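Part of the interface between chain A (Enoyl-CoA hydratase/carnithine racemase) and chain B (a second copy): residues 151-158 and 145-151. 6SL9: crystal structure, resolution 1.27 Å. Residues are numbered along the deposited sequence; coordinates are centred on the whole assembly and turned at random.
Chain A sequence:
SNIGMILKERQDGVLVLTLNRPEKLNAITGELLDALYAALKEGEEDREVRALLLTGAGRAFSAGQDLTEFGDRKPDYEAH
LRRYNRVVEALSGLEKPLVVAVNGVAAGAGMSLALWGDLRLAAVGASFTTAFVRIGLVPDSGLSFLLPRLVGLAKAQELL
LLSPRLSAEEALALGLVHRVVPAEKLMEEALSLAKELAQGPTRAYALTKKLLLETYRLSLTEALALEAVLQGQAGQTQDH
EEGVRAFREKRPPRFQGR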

# COMPACT_ATOMS: atom_id res chain seq x y z
N VAL A 151 6.45 -2.73 1.09
CA VAL A 151 6.45 -4.01 0.34
C VAL A 151 5.01 -4.50 0.14
O VAL A 151 4.86 -5.49 -0.55
N GLY A 152 4.00 -3.84 0.70
CA GLY A 152 2.60 -4.28 0.67
C GLY A 152 2.31 -5.28 1.78
O GLY A 152 3.21 -5.91 2.34
N LEU A 153 1.03 -5.46 2.09
CA LEU A 153 0.65 -6.32 3.23
C LEU A 153 1.02 -7.78 2.98
O LEU A 153 1.40 -8.49 3.93
N ALA A 154 0.88 -8.27 1.76
CA ALA A 154 1.10 -9.71 1.52
C ALA A 154 2.54 -10.09 1.82
O ALA A 154 2.80 -11.07 2.55
N LYS A 155 3.47 -9.30 1.34
CA LYS A 155 4.89 -9.61 1.65
C LYS A 155 5.23 -9.29 3.10
O LYS A 155 6.03 -10.00 3.69
N ALA A 156 4.63 -8.26 3.66
CA ALA A 156 4.88 -7.95 5.08
C ALA A 156 4.45 -9.15 5.94
O ALA A 156 5.17 -9.52 6.89
N GLN A 157 3.31 -9.78 5.65
CA GLN A 157 2.86 -10.98 6.44
C GLN A 157 3.93 -12.04 6.41
O GLN A 157 4.28 -12.64 7.47
N GLU A 158 4.40 -12.37 5.20
CA GLU A 158 5.37 -13.49 5.09
C GLU A 158 6.67 -13.10 5.82
O GLU A 158 7.26 -13.91 6.54
N PHE B 145 -11.23 -3.63 2.11
CA PHE B 145 -10.13 -3.38 3.07
C PHE B 145 -8.91 -4.14 2.59
O PHE B 145 -7.83 -3.56 2.44
N LEU B 146 -9.06 -5.45 2.42
CA LEU B 146 -7.89 -6.29 2.15
C LEU B 146 -7.30 -6.09 0.78
O LEU B 146 -6.07 -6.08 0.66
N LEU B 147 -8.11 -5.97 -0.26
CA LEU B 147 -7.52 -6.05 -1.60
C LEU B 147 -6.53 -4.94 -1.89
O LEU B 147 -5.43 -5.28 -2.35
N PRO B 148 -6.83 -3.67 -1.63
CA PRO B 148 -5.83 -2.66 -1.92
C PRO B 148 -4.55 -2.82 -1.08
O PRO B 148 -3.46 -2.52 -1.57
N ARG B 149 -4.69 -3.29 0.17
CA ARG B 149 -3.50 -3.51 1.02
C ARG B 149 -2.63 -4.65 0.44
O ARG B 149 -1.38 -4.59 0.51
N LEU B 150 -3.27 -5.72 -0.07
CA LEU B 150 -2.54 -6.90 -0.55
C LEU B 150 -1.93 -6.67 -1.93
O LEU B 150 -0.83 -7.21 -2.15
N VAL B 151 -2.57 -5.96 -2.84
CA VAL B 151 -2.15 -5.92 -4.26
C VAL B 151 -1.87 -4.46 -4.68
O VAL B 151 -1.41 -4.30 -5.80

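The one hydrogen bond between these stretches joins backbone to backbone, the start of one helix to the last turn of another: Leu153(A) N donates to Arg149(B) O at 3.0 Å with an N-H...O angle of 165°. Such a bond is possible because a first-turn amide has no carbonyl of its own helix to meet. Gly152(A), at the N-cap, has positive phi, which favours glycine, and a CB there would point toward chain B, 3.8 Å from Arg149(B) O.

Around this polar point the packing is aliphatic. Leu153(A) points toward chain B in a t, p rotamer; its CD2 lies 3.8 Å from Leu150(B) CD2 and 3.9 Å from Arg149(B) CB, with Leu146(B) CD2 more loosely placed at 4.5 Å. The CA-to-CB bond of Leu150(B) points sideways to chain A, but the end of its m, t side chain comes nearer. Leu150(B) CD2 also meets Ala154(A) CB at 4.0 Å and Gln157(A) OE1 at 3.9 Å, the latter oxygen being hydrogen-bonded elsewhere in the structure. Leu146(B), likewise m, t, reaches in from the preceding turn.

Arg149(B) contributes its carbonyl and CB while its end leads away, NH1 donating to Phe145(B) O at 2.8 Å. Lys155(A) also turns its end away, and its NZ forms a salt bridge with Glu158(A) OE1 at 3.4 Å, outside the contact.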

# COMPACT_ATOMS: atom_id res chain seq x y z
CB VAL A 151 7.33 -5.11 0.98
CG1 VAL A 151 8.77 -4.65 1.17
CG2 VAL A 151 6.77 -5.62 2.30
CB LEU A 153 -0.84 -6.16 3.49
CG LEU A 153 -1.39 -7.04 4.60
CD1 LEU A 153 -0.73 -6.75 5.93
CD2 LEU A 153 -2.90 -6.90 4.69
CB ALA A 154 0.75 -10.06 0.09
CB LYS A 155 5.81 -8.90 0.66
CG LYS A 155 5.84 -9.52 -0.71
CD LYS A 155 6.53 -10.89 -0.66
CE LYS A 155 6.85 -11.46 -2.01
NZ LYS A 155 7.32 -12.86 -1.85
CB ALA A 156 4.19 -6.67 5.49
CB GLN A 157 1.58 -11.55 5.80
CG GLN A 157 0.39 -10.69 6.13
CD GLN A 157 -0.81 -11.10 5.28
OE1 GLN A 157 -0.70 -11.43 4.07
NE2 GLN A 157 -1.94 -10.93 5.90
CB GLU A 158 5.60 -13.71 3.61
CG GLU A 158 6.52 -14.86 3.27
CD GLU A 158 6.63 -15.13 1.79
OE1 GLU A 158 6.00 -14.40 0.94
OE2 GLU A 158 7.35 -16.09 1.48
CB PHE B 145 -10.66 -3.75 4.44
CG PHE B 145 -9.64 -3.61 5.54
CD1 PHE B 145 -8.81 -4.67 5.86
CD2 PHE B 145 -9.56 -2.49 6.35
CE1 PHE B 145 -7.85 -4.56 6.84
CE2 PHE B 145 -8.65 -2.40 7.41
CZ PHE B 145 -7.79 -3.45 7.66
CB LEU B 146 -8.30 -7.76 2.29
CG LEU B 146 -8.44 -8.34 3.69
CD1 LEU B 146 -8.85 -9.79 3.54
CD2 LEU B 146 -7.14 -8.24 4.47
CB LEU B 147 -8.62 -6.16 -2.64
CG LEU B 147 -8.13 -6.53 -4.03
CD1 LEU B 147 -7.48 -7.89 -4.03
CD2 LEU B 147 -9.31 -6.54 -4.98
CB PRO B 148 -6.53 -1.35 -1.63
CG PRO B 148 -8.00 -1.68 -1.47
CD PRO B 148 -8.11 -3.10 -1.13
CB ARG B 149 -4.01 -3.85 2.46
CG ARG B 149 -4.66 -2.63 3.16
CD ARG B 149 -5.38 -2.99 4.43
NE ARG B 149 -5.74 -1.91 5.31
CZ ARG B 149 -6.64 -0.99 5.01
NH1 ARG B 149 -7.38 -1.17 3.92
NH2 ARG B 149 -6.95 0.00 5.87
CB LEU B 150 -3.45 -8.12 -0.57
CG LEU B 150 -3.94 -8.62 0.78
CD1 LEU B 150 -4.97 -9.71 0.57
CD2 LEU B 150 -2.78 -9.14 1.63
CB VAL B 151 -3.14 -6.60 -5.24
CG1 VAL B 151 -3.42 -8.04 -4.85
CG2 VAL B 151 -4.45 -5.83 -5.37